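Local coordinates for transcriptional regulator, ROK family (PDB 1Z05), which probably binds DNA as a zinc-containing transcriptional regulator linked to carbohydrate metabolism, akin to the Mlc repressor of Escherichia coli, at residues F110-L115 and Q404-G409; I172-P177 and L210-A215. All blocks are in the same frame, centred on the assembly; numbering follows the deposited sequence.

Interaction 1. Residues F110-L115 and Q404-G409; sequences FLSMRL and QATMPG. With SO4 (sulfate ion), chain C.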
ATOM      1  N   PHE A 110      -8.147  27.836  -4.793  1.00 39.06           N
ATOM      2  CA  PHE A 110      -6.839  27.389  -4.326  1.00 37.88           C
ATOM      3  C   PHE A 110      -5.826  27.594  -5.453  1.00 38.97           C
ATOM      4  O   PHE A 110      -6.207  27.711  -6.620  1.00 39.19           O
ATOM      5  CB  PHE A 110      -6.883  25.914  -3.865  1.00 36.84           C
ATOM      6  CG  PHE A 110      -7.251  24.924  -4.955  1.00 37.49           C
ATOM      7  CD1 PHE A 110      -6.269  24.371  -5.770  1.00 36.88           C
ATOM      8  CD2 PHE A 110      -8.576  24.527  -5.137  1.00 34.02           C
ATOM      9  CE1 PHE A 110      -6.591  23.444  -6.772  1.00 34.38           C
ATOM     10  CE2 PHE A 110      -8.913  23.589  -6.117  1.00 38.17           C
ATOM     11  CZ  PHE A 110      -7.925  23.054  -6.942  1.00 37.21           C
ATOM     12  N   LEU A 111      -4.547  27.657  -5.090  1.00 38.52           N
ATOM     13  CA  LEU A 111      -3.462  27.659  -6.051  1.00 40.00           C
ATOM     14  C   LEU A 111      -2.932  26.251  -6.223  1.00 40.49           C
ATOM     15  O   LEU A 111      -2.804  25.496  -5.248  1.00 40.08           O
ATOM     16  CB  LEU A 111      -2.301  28.542  -5.573  1.00 41.82           C
ATOM     17  CG  LEU A 111      -2.404  30.060  -5.555  1.00 45.08           C
ATOM     18  CD1 LEU A 111      -0.996  30.617  -5.316  1.00 50.21           C
ATOM     19  CD2 LEU A 111      -2.970  30.597  -6.854  1.00 52.21           C
ATOM     20  N   SER A 112      -2.655  25.886  -7.468  1.00 40.27           N
ATOM     21  CA  SER A 112      -2.001  24.620  -7.762  1.00 40.94           C
ATOM     22  C   SER A 112      -0.794  24.966  -8.607  1.00 41.39           C
ATOM     23  O   SER A 112      -0.908  25.714  -9.581  1.00 42.22           O
ATOM     24  CB  SER A 112      -2.943  23.662  -8.497  1.00 41.57           C
ATOM     25  OG  SER A 112      -2.339  22.387  -8.669  1.00 43.56           O
ATOM     26  N   MET A 113       0.363  24.449  -8.204  1.00 40.95           N
ATOM     27  CA  MET A 113       1.620  24.736  -8.867  1.00 41.10           C
ATOM     28  C   MET A 113       2.310  23.464  -9.335  1.00 39.66           C
ATOM     29  O   MET A 113       2.166  22.399  -8.730  1.00 38.76           O
ATOM     30  CB  MET A 113       2.545  25.492  -7.909  1.00 39.79           C
ATOM     31  CG  MET A 113       1.987  26.832  -7.455  1.00 42.05           C
ATOM     32  SD  MET A 113       2.964  27.577  -6.132  1.00 47.09           S
ATOM     33  CE  MET A 113       4.344  28.229  -7.052  1.00 50.37           C
ATOM     34  N   ARG A 114       3.053  23.576 -10.425  1.00 40.19           N
ATOM     35  CA  ARG A 114       3.993  22.530 -10.802  1.00 39.90           C
ATOM     36  C   ARG A 114       5.390  23.118 -10.914  1.00 40.20           C
ATOM     37  O   ARG A 114       5.597  24.112 -11.624  1.00 40.14           O
ATOM     38  CB  ARG A 114       3.603  21.858 -12.122  1.00 39.32           C
ATOM     39  CG  ARG A 114       4.677  20.857 -12.604  1.00 37.63           C
ATOM     40  CD  ARG A 114       4.332  20.187 -13.938  1.00 41.16           C
ATOM     41  NE  ARG A 114       5.498  19.463 -14.444  1.00 42.30           N
ATOM     42  CZ  ARG A 114       5.844  18.239 -14.054  1.00 43.05           C
ATOM     43  NH1 ARG A 114       5.096  17.582 -13.163  1.00 41.35           N
ATOM     44  NH2 ARG A 114       6.946  17.678 -14.541  1.00 39.26           N
ATOM     45  N   LEU A 115       6.340  22.507 -10.209  1.00 39.90           N
ATOM     46  CA  LEU A 115       7.751  22.771 -10.437  1.00 39.93           C
ATOM     47  C   LEU A 115       8.254  21.738 -11.434  1.00 39.76           C
ATOM     48  O   LEU A 115       8.500  20.584 -11.075  1.00 38.72           O
ATOM     49  CB  LEU A 115       8.555  22.721  -9.125  1.00 40.20           C
ATOM     50  CG  LEU A 115      10.037  23.133  -9.198  1.00 41.64           C
ATOM     51  CD1 LEU A 115      10.206  24.534  -9.793  1.00 40.92           C
ATOM     52  CD2 LEU A 115      10.712  23.059  -7.829  1.00 40.54           C
ATOM     53  N   GLN A 404      -2.465  18.902 -18.534  1.00 50.75           N
ATOM     54  CA  GLN A 404      -3.057  19.638 -17.420  1.00 49.71           C
ATOM     55  C   GLN A 404      -2.153  19.419 -16.216  1.00 49.09           C
ATOM     56  O   GLN A 404      -2.385  18.537 -15.379  1.00 48.72           O
ATOM     57  CB  GLN A 404      -4.499  19.194 -17.138  1.00 50.00           C
ATOM     58  CG  GLN A 404      -5.456  19.323 -18.326  1.00 49.08           C
ATOM     59  CD  GLN A 404      -5.434  18.100 -19.226  1.00 48.11           C
ATOM     60  OE1 GLN A 404      -4.504  17.299 -19.177  1.00 46.40           O
ATOM     61  NE2 GLN A 404      -6.461  17.954 -20.059  1.00 49.11           N
ATOM     62  N   ALA A 405      -1.105  20.231 -16.159  1.00 47.07           N
ATOM     63  CA  ALA A 405      -0.018  20.030 -15.219  1.00 46.14           C
ATOM     64  C   ALA A 405      -0.409  20.285 -13.762  1.00 43.78           C
ATOM     65  O   ALA A 405       0.258  19.791 -12.852  1.00 44.12           O
ATOM     66  CB  ALA A 405       1.169  20.897 -15.613  1.00 45.86           C
ATOM     67  N   THR A 406      -1.477  21.049 -13.537  1.00 41.54           N
ATOM     68  CA  THR A 406      -1.864  21.401 -12.166  1.00 39.55           C
ATOM     69  C   THR A 406      -3.082  20.636 -11.613  1.00 39.16           C
ATOM     70  O   THR A 406      -3.447  20.823 -10.452  1.00 35.54           O
ATOM     71  CB  THR A 406      -2.035  22.929 -11.957  1.00 39.34           C
ATOM     72  OG1 THR A 406      -3.109  23.424 -12.770  1.00 37.31           O
ATOM     73  CG2 THR A 406      -0.740  23.682 -12.293  1.00 37.84           C
ATOM     74  N   MET A 407      -3.695  19.781 -12.435  1.00 37.96           N
ATOM     75  CA  MET A 407      -4.767  18.900 -11.960  1.00 38.39           C
ATOM     76  C   MET A 407      -4.337  17.935 -10.858  1.00 37.98           C
ATOM     77  O   MET A 407      -5.146  17.639  -9.979  1.00 39.36           O
ATOM     78  CB  MET A 407      -5.455  18.130 -13.100  1.00 39.21           C
ATOM     79  CG  MET A 407      -6.482  18.943 -13.880  1.00 40.56           C
ATOM     80  SD  MET A 407      -7.578  20.011 -12.900  1.00 44.03           S
ATOM     81  CE  MET A 407      -8.626  18.830 -12.058  1.00 46.71           C
ATOM     82  N   PRO A 408      -3.089  17.403 -10.916  1.00 37.73           N
ATOM     83  CA  PRO A 408      -2.587  16.649  -9.771  1.00 35.95           C
ATOM     84  C   PRO A 408      -2.660  17.423  -8.451  1.00 35.66           C
ATOM     85  O   PRO A 408      -3.052  16.856  -7.444  1.00 34.32           O
ATOM     86  CB  PRO A 408      -1.126  16.353 -10.155  1.00 36.37           C
ATOM     87  CG  PRO A 408      -1.143  16.305 -11.638  1.00 37.17           C
ATOM     88  CD  PRO A 408      -2.122  17.388 -12.038  1.00 37.71           C
ATOM     89  N   GLY A 409      -2.312  18.713  -8.459  1.00 34.56           N
ATOM     90  CA  GLY A 409      -2.412  19.515  -7.244  1.00 33.66           C
ATOM     91  C   GLY A 409      -3.857  19.700  -6.810  1.00 34.23           C
ATOM     92  O   GLY A 409      -4.163  19.707  -5.613  1.00 32.92           O
TER
HETATM   93  S   SO4 C 407       8.803  18.449 -17.569  1.00 38.82           S
HETATM   94  O1  SO4 C 407       7.479  18.785 -18.078  1.00 37.36           O
HETATM   95  O2  SO4 C 407       9.028  17.013 -17.623  1.00 37.79           O
HETATM   96  O3  SO4 C 407       9.770  19.144 -18.419  1.00 42.30           O
HETATM   97  O4  SO4 C 407       8.929  18.884 -16.182  1.00 39.54           O
HETATM   98  O   HOH W   1      -0.106  20.467  -9.536  1.00 29.09           O
HETATM   99  O   HOH W   2       2.285  18.149 -12.055  1.00 28.40           O
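Ser112, on strand 108-116, puts its hydroxyl against the turn that leads into helix 407-418, where OG donates to Thr406 O at 2.6 Å. The hydroxyl comes in the plane of that carbonyl and on a lone pair, with a C=O...OG angle of 127°. OG also lies 3.2 Å from Gly409 CA, a close fit between strand and first helical turn. Water 1 donates to both Ser112 OG and Met113 O, with weak links to Ala405 O and Gly409 N, so a single solvent molecule bridges the strand and the turn. Thr406 lays CG2 against the strand backbone, 3.4 Å from Ser112 O.

Arg114 can be followed outward. Its CB passes about 4.0 Å from Ala405 O; with CG anti to the backbone N (chi1 174°) and the chain extended as far as NE, CD slides past Ala405 CB at 3.6 Å. Beyond CD the guanidinium has several partners, with sulfate O4 and water 2 at its edge and in its plane. NE bonds to Tyr119 OH, and NH1 meets Asp217 in a salt bridge while also giving a hydrogen bond to water 2, which in turn donates to Ala405 O. NH2 points at O4 of the sulfate, probably from the crystallisation liquor, 2.8 Å away with a nearly straight N-H...O angle of 165°. Together these partners should fix the rotation of the group.

The type I turn from Gln404 to Met407 leads a helix onto one face of a five-stranded mixed sheet, ordered 3-2-1-4-5, the arrangement characteristic of the ASKHA fold to which ROK proteins belong.

Interaction 2. Residues I172-P177 and L210-A215; sequences IAITLP and LPVFVA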
ATOM      1  N   ILE A 172      -2.574  25.955  -1.068  1.00 39.12           N
ATOM      2  CA  ILE A 172      -1.663  25.842  -2.193  1.00 39.09           C
ATOM      3  C   ILE A 172      -1.233  24.383  -2.325  1.00 39.52           C
ATOM      4  O   ILE A 172      -0.830  23.755  -1.347  1.00 39.85           O
ATOM      5  CB  ILE A 172      -0.416  26.758  -2.017  1.00 38.47           C
ATOM      6  CG1 ILE A 172      -0.825  28.236  -2.092  1.00 40.90           C
ATOM      7  CG2 ILE A 172       0.656  26.445  -3.075  1.00 39.32           C
ATOM      8  CD1 ILE A 172       0.225  29.235  -1.622  1.00 39.25           C
ATOM      9  N   ALA A 173      -1.353  23.848  -3.534  1.00 38.56           N
ATOM     10  CA  ALA A 173      -0.816  22.537  -3.856  1.00 39.28           C
ATOM     11  C   ALA A 173       0.358  22.700  -4.816  1.00 39.55           C
ATOM     12  O   ALA A 173       0.332  23.556  -5.702  1.00 39.72           O
ATOM     13  CB  ALA A 173      -1.915  21.648  -4.456  1.00 38.40           C
ATOM     14  N   ILE A 174       1.403  21.904  -4.611  1.00 40.23           N
ATOM     15  CA  ILE A 174       2.552  21.902  -5.513  1.00 39.15           C
ATOM     16  C   ILE A 174       3.008  20.468  -5.779  1.00 38.95           C
ATOM     17  O   ILE A 174       3.172  19.676  -4.847  1.00 39.37           O
ATOM     18  CB  ILE A 174       3.711  22.852  -5.029  1.00 39.16           C
ATOM     19  CG1 ILE A 174       4.893  22.854  -6.015  1.00 38.82           C
ATOM     20  CG2 ILE A 174       4.161  22.554  -3.587  1.00 39.36           C
ATOM     21  CD1 ILE A 174       5.697  24.175  -6.003  1.00 40.86           C
ATOM     22  N   THR A 175       3.156  20.139  -7.061  1.00 37.70           N
ATOM     23  CA  THR A 175       3.580  18.806  -7.473  1.00 38.63           C
ATOM     24  C   THR A 175       4.848  18.947  -8.293  1.00 38.16           C
ATOM     25  O   THR A 175       5.097  19.998  -8.893  1.00 39.23           O
ATOM     26  CB  THR A 175       2.477  18.065  -8.278  1.00 38.90           C
ATOM     27  OG1 THR A 175       2.078  18.876  -9.396  1.00 42.93           O
ATOM     28  CG2 THR A 175       1.256  17.807  -7.390  1.00 39.07           C
ATOM     29  N   LEU A 176       5.670  17.901  -8.279  1.00 37.97           N
ATOM     30  CA  LEU A 176       6.983  17.948  -8.900  1.00 38.02           C
ATOM     31  C   LEU A 176       7.539  16.533  -9.003  1.00 37.65           C
ATOM     32  O   LEU A 176       7.167  15.665  -8.215  1.00 37.95           O
ATOM     33  CB  LEU A 176       7.950  18.818  -8.065  1.00 38.24           C
ATOM     34  CG  LEU A 176       8.222  18.419  -6.605  1.00 42.41           C
ATOM     35  CD1 LEU A 176       9.594  18.871  -6.195  1.00 48.80           C
ATOM     36  CD2 LEU A 176       7.185  19.010  -5.665  1.00 47.35           C
ATOM     37  N   PRO A 177       8.432  16.294  -9.973  1.00 37.81           N
ATOM     38  CA  PRO A 177       9.128  14.994 -10.015  1.00 39.21           C
ATOM     39  C   PRO A 177      10.116  14.885  -8.842  1.00 39.61           C
ATOM     40  O   PRO A 177      10.477  15.904  -8.254  1.00 39.61           O
ATOM     41  CB  PRO A 177       9.886  15.046 -11.344  1.00 39.36           C
ATOM     42  CG  PRO A 177      10.095  16.530 -11.600  1.00 38.57           C
ATOM     43  CD  PRO A 177       8.848  17.192 -11.069  1.00 36.91           C
ATOM     44  N   LEU A 210      -0.874  30.059   4.313  1.00 39.29           N
ATOM     45  CA  LEU A 210      -1.822  29.074   3.770  1.00 41.43           C
ATOM     46  C   LEU A 210      -1.358  27.634   3.979  1.00 40.99           C
ATOM     47  O   LEU A 210      -0.157  27.377   3.949  1.00 41.57           O
ATOM     48  CB  LEU A 210      -2.033  29.313   2.272  1.00 40.58           C
ATOM     49  CG  LEU A 210      -2.775  30.587   1.833  1.00 44.90           C
ATOM     50  CD1 LEU A 210      -2.673  30.795   0.315  1.00 41.11           C
ATOM     51  CD2 LEU A 210      -4.228  30.591   2.284  1.00 41.14           C
ATOM     52  N   PRO A 211      -2.306  26.691   4.179  1.00 41.53           N
ATOM     53  CA  PRO A 211      -1.897  25.282   4.150  1.00 40.71           C
ATOM     54  C   PRO A 211      -1.330  24.901   2.789  1.00 40.54           C
ATOM     55  O   PRO A 211      -1.855  25.316   1.745  1.00 40.13           O
ATOM     56  CB  PRO A 211      -3.198  24.506   4.421  1.00 42.65           C
ATOM     57  CG  PRO A 211      -4.301  25.485   4.221  1.00 44.27           C
ATOM     58  CD  PRO A 211      -3.752  26.857   4.439  1.00 39.65           C
ATOM     59  N   VAL A 212      -0.254  24.122   2.820  1.00 39.40           N
ATOM     60  CA  VAL A 212       0.479  23.736   1.629  1.00 39.07           C
ATOM     61  C   VAL A 212       0.533  22.213   1.570  1.00 40.05           C
ATOM     62  O   VAL A 212       0.828  21.552   2.578  1.00 39.15           O
ATOM     63  CB  VAL A 212       1.926  24.314   1.624  1.00 39.40           C
ATOM     64  CG1 VAL A 212       2.614  24.037   0.294  1.00 37.74           C
ATOM     65  CG2 VAL A 212       1.899  25.827   1.898  1.00 39.72           C
ATOM     66  N   PHE A 213       0.244  21.695   0.382  1.00 38.48           N
ATOM     67  CA  PHE A 213       0.227  20.271   0.071  1.00 39.05           C
ATOM     68  C   PHE A 213       1.234  20.019  -1.039  1.00 39.23           C
ATOM     69  O   PHE A 213       1.076  20.514  -2.160  1.00 39.70           O
ATOM     70  CB  PHE A 213      -1.191  19.852  -0.359  1.00 38.39           C
ATOM     71  CG  PHE A 213      -2.220  20.106   0.705  1.00 39.00           C
ATOM     72  CD1 PHE A 213      -2.498  19.135   1.658  1.00 41.63           C
ATOM     73  CD2 PHE A 213      -2.846  21.344   0.807  1.00 40.06           C
ATOM     74  CE1 PHE A 213      -3.411  19.382   2.674  1.00 40.84           C
ATOM     75  CE2 PHE A 213      -3.756  21.596   1.821  1.00 39.19           C
ATOM     76  CZ  PHE A 213      -4.042  20.614   2.750  1.00 39.08           C
ATOM     77  N   VAL A 214       2.269  19.246  -0.714  1.00 37.95           N
ATOM     78  CA  VAL A 214       3.377  18.971  -1.620  1.00 36.22           C
ATOM     79  C   VAL A 214       3.349  17.487  -1.941  1.00 37.29           C
ATOM     80  O   VAL A 214       3.181  16.666  -1.034  1.00 37.96           O
ATOM     81  CB  VAL A 214       4.741  19.305  -0.951  1.00 37.60           C
ATOM     82  CG1 VAL A 214       5.877  19.219  -1.966  1.00 34.95           C
ATOM     83  CG2 VAL A 214       4.709  20.707  -0.312  1.00 35.69           C
ATOM     84  N   ALA A 215       3.489  17.129  -3.217  1.00 35.89           N
ATOM     85  CA  ALA A 215       3.523  15.708  -3.582  1.00 36.35           C
ATOM     86  C   ALA A 215       4.346  15.431  -4.832  1.00 35.23           C
ATOM     87  O   ALA A 215       4.563  16.314  -5.669  1.00 35.34           O
ATOM     88  CB  ALA A 215       2.083  15.144  -3.734  1.00 35.97           C
TER
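Two neighbouring parallel strands of the ASKHA-type sheet meet here, 168-176 and the outermost strand 212-216; the axes of segments 172-176 and 212-215 approach to 4.7 Å, only 13° from parallel. Five backbone hydrogen bonds form the ladder: Ile172 N to Pro211 O, Phe213 N to Ile172 O, Ile174 N to Phe213 O at 2.8 Å, then Ala215 N to Ile174 O. It closes with Leu176 N to Ala215 O, longer at 3.2 Å and more bent, with an N-H...O angle of 139°. CA-H...O contacts fill in between, such as Val214 CA to Ile174 O.

On the face carrying Ile172, Ile174, Val212 and Val214, Ile174 and Val214 lie side by side, CG2 to CG2 at 3.8 Å. Ile174 turns CG1 anti to its N (chi1 -179°), which leaves CG2 as the branch facing Val214. At one end the side chains of Ile172 and Leu210 cross at about a right angle, with CD1 to CD1 at 3.8 Å; at the other, Leu176 CD2 reaches Val214 CG1.

Helix 200-208 packs on this face through Ile204 and Leu200, whereas Ala173, Phe213 and Ala215 face helix 407-418 on the other; strand 108-116 flanks strand 168-176 along its far edge.

The two interactions, their centres about 8 Å apart, meet on one five-stranded sheet, where strand 168-176 lies between strands 108-116 and 212-216. Probable backbone hydrogen bonds join them: Met113 N to Ala173 O at 2.7 Å and Leu111 O to Ala173 N at 2.8 Å. Along the chain, interaction 2 is nested inside the long excursion closed by interaction 1, since 404-409 returns only after the second sheet of the protein has been built. Helix 407-418 then serves both, starting over Ser112 and running on across Ala173 and Phe213. It thus brings the late part of the chain back onto the sheet begun by strand 108-116.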